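Local coordinates for protein GDP-mannose-dependent alpha-(1-6)-phosphatidylinositol monomannoside mannosyltransferase (Corynebacterium glutamicum, PDB 3OKP) that is a bacterial mannosyltransferase of the GT-B glycosyltransferase clan, built from two parallel-sheet domains and modelled here with bound guanosine-5'-diphosphate-alpha-D-mannose, at residues Leu292-Val295 / Tyr296-Ala299. Numbering follows the deposited sequence.
With GDD (guanosine-5'-diphosphate-alpha-D-mannose), chain B.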
loop_
_atom_site.group_PDB
_atom_site.type_symbol
_atom_site.label_atom_id
_atom_site.label_comp_id
_atom_site.label_asym_id
_atom_site.label_seq_id
_atom_site.Cartn_x
_atom_site.Cartn_y
_atom_site.Cartn_z
ATOM N N LEU A 292 -0.197 0.564 -6.449
ATOM C CA LEU A 292 -1.473 1.160 -6.078
ATOM C C LEU A 292 -1.266 2.580 -5.561
ATOM O O LEU A 292 -1.662 3.547 -6.216
ATOM C CB LEU A 292 -2.210 0.290 -5.051
ATOM C CG LEU A 292 -3.607 0.757 -4.622
ATOM C CD1 LEU A 292 -4.617 0.671 -5.773
ATOM C CD2 LEU A 292 -4.079 -0.040 -3.422
ATOM N N GLY A 293 -0.627 2.703 -4.401
ATOM C CA GLY A 293 -0.359 4.009 -3.808
ATOM C C GLY A 293 -1.224 4.264 -2.594
ATOM O O GLY A 293 -2.235 4.965 -2.674
ATOM N N ILE A 294 -0.824 3.689 -1.465
ATOM C CA ILE A 294 -1.573 3.837 -0.219
ATOM C C ILE A 294 -1.594 5.291 0.280
ATOM O O ILE A 294 -2.546 5.702 0.943
ATOM C CB ILE A 294 -1.085 2.837 0.883
ATOM C CG1 ILE A 294 -2.079 2.751 2.045
ATOM C CG2 ILE A 294 0.296 3.186 1.387
ATOM C CD1 ILE A 294 -3.200 1.764 1.807
ATOM N N VAL A 295 -0.564 6.066 -0.067
ATOM C CA VAL A 295 -0.495 7.482 0.322
ATOM C C VAL A 295 -1.706 8.297 -0.154
ATOM O O VAL A 295 -2.131 9.227 0.531
ATOM C CB VAL A 295 0.833 8.176 -0.117
ATOM C CG1 VAL A 295 2.028 7.592 0.635
ATOM C CG2 VAL A 295 1.044 8.093 -1.633
ATOM N N TYR A 296 -2.256 7.937 -1.317
ATOM C CA TYR A 296 -3.441 8.602 -1.866
ATOM C C TYR A 296 -4.685 8.315 -1.027
ATOM O O TYR A 296 -5.560 9.173 -0.880
ATOM C CB TYR A 296 -3.704 8.151 -3.305
ATOM C CG TYR A 296 -2.571 8.374 -4.286
ATOM C CD1 TYR A 296 -2.052 9.649 -4.517
ATOM C CD2 TYR A 296 -2.046 7.310 -5.015
ATOM C CE1 TYR A 296 -1.017 9.852 -5.434
ATOM C CE2 TYR A 296 -1.016 7.502 -5.933
ATOM C CZ TYR A 296 -0.509 8.774 -6.139
ATOM O OH TYR A 296 0.506 8.956 -7.050
ATOM N N LEU A 297 -4.757 7.097 -0.497
ATOM C CA LEU A 297 -5.867 6.668 0.348
ATOM C C LEU A 297 -5.775 7.309 1.722
ATOM O O LEU A 297 -6.791 7.685 2.307
ATOM C CB LEU A 297 -5.885 5.139 0.469
ATOM C CG LEU A 297 -5.895 4.367 -0.854
ATOM C CD1 LEU A 297 -5.689 2.887 -0.604
ATOM C CD2 LEU A 297 -7.183 4.615 -1.632
ATOM N N GLU A 298 -4.546 7.434 2.222
ATOM C CA GLU A 298 -4.264 8.104 3.489
ATOM C C GLU A 298 -4.676 9.577 3.450
ATOM O O GLU A 298 -5.248 10.092 4.411
ATOM C CB GLU A 298 -2.775 7.974 3.832
ATOM C CG GLU A 298 -2.356 6.558 4.234
ATOM C CD GLU A 298 -0.849 6.375 4.334
ATOM O OE1 GLU A 298 -0.087 7.296 3.957
ATOM O OE2 GLU A 298 -0.425 5.294 4.788
ATOM N N ALA A 299 -4.388 10.239 2.328
ATOM C CA ALA A 299 -4.745 11.642 2.126
ATOM C C ALA A 299 -6.258 11.823 2.088
ATOM O O ALA A 299 -6.804 12.695 2.769
ATOM C CB ALA A 299 -4.118 12.167 0.845
HETATM N N2 GDD B . 6.073 7.370 9.331
HETATM C C2 GDD B . 6.298 7.773 8.057
HETATM N N1 GDD B . 7.096 8.842 7.820
HETATM N N3 GDD B . 5.723 7.104 7.031
HETATM C C4 GDD B . 5.937 7.497 5.747
HETATM C C5 GDD B . 6.752 8.587 5.486
HETATM C C6 GDD B . 7.334 9.263 6.553
HETATM O O6 GDD B . 8.073 10.249 6.351
HETATM N N7 GDD B . 6.791 8.750 4.148
HETATM C C8 GDD B . 6.022 7.784 3.595
HETATM N N9 GDD B . 5.506 7.023 4.573
HETATM C "C1'" GDD B . 4.601 5.855 4.421
HETATM C "C2'" GDD B . 3.220 6.303 3.967
HETATM O "O2'" GDD B . 2.405 6.709 5.069
HETATM C "C3'" GDD B . 2.682 5.072 3.264
HETATM O "O3'" GDD B . 1.957 4.251 4.186
HETATM C "C4'" GDD B . 3.921 4.329 2.772
HETATM O "O4'" GDD B . 5.046 4.923 3.432
HETATM C "C5'" GDD B . 4.088 4.446 1.258
HETATM O "O5'" GDD B . 3.497 3.328 0.589
HETATM P PA GDD B . 3.055 3.396 -0.791
HETATM O O1A GDD B . 2.382 2.376 -1.055
HETATM O O2A GDD B . 2.330 4.407 -0.967
HETATM O O3A GDD B . 4.184 3.479 -1.700
HETATM P PB GDD B . 5.310 2.561 -1.711
HETATM O O2B GDD B . 4.946 1.393 -1.455
HETATM O O3B GDD B . 5.842 2.585 -2.841
HETATM O O1B GDD B . 6.295 2.982 -0.745
#
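The Tyr296 ring carries Val295 CG2 over one face, while Leu292 O lies at its edge, in the ring plane, 4.0 Å from CE2. CG of the tyrosine stands anti to its carbonyl carbon (chi1 -57°), which swings the ring back beside Gly293, whose O comes within 3.3 Å of Tyr296 CD2. A tyrosine suits this buried place because its ring packs on strands 275-278 and 306-308 while its hydroxyl is hydrogen-bonded to the backbone O of Met278. Gly293 fits for two reasons: a CB would collide with the ring, and its backbone angles (108°/80°) would jam one against the preceding carbonyl.

The other flat group, the Glu298 carboxylate, meets the ribose with both oxygens: O2' donates to OE1 (2.8 Å) and O3' to OE2 (2.7 Å). Two bonds to neighbouring hydroxyls should fix the rotation of the carboxylate, and the chain, extended beyond CG, carries it to the sugar. Ile294 CG2 lies 3.3 Å from the ligand O5', and Val295 CG1 is 3.7 Å from C3', so branched apolar side chains lie against the ligand where the phosphate meets the ribose. Ile294 CD1 also meets Leu297 CD1, their side chains crossing at about a right angle.

Backbone hydrogen bonds from Glu298 N to Ile294 O and from Ala299 N to Val295 O belong to the first turn of the helix. At its start, the amides of Ile294 and Val295 point to O1A and O2A of the alpha-phosphate in weak hydrogen bonds; the helix dipole probably adds to the attraction. A phosphate at the N-terminus of helix 294-301 and a ribose-holding glutamate one turn later, the second of the EX7E motif, are characteristic of many GT-B enzymes of the Glycosyl transferases group 1 family.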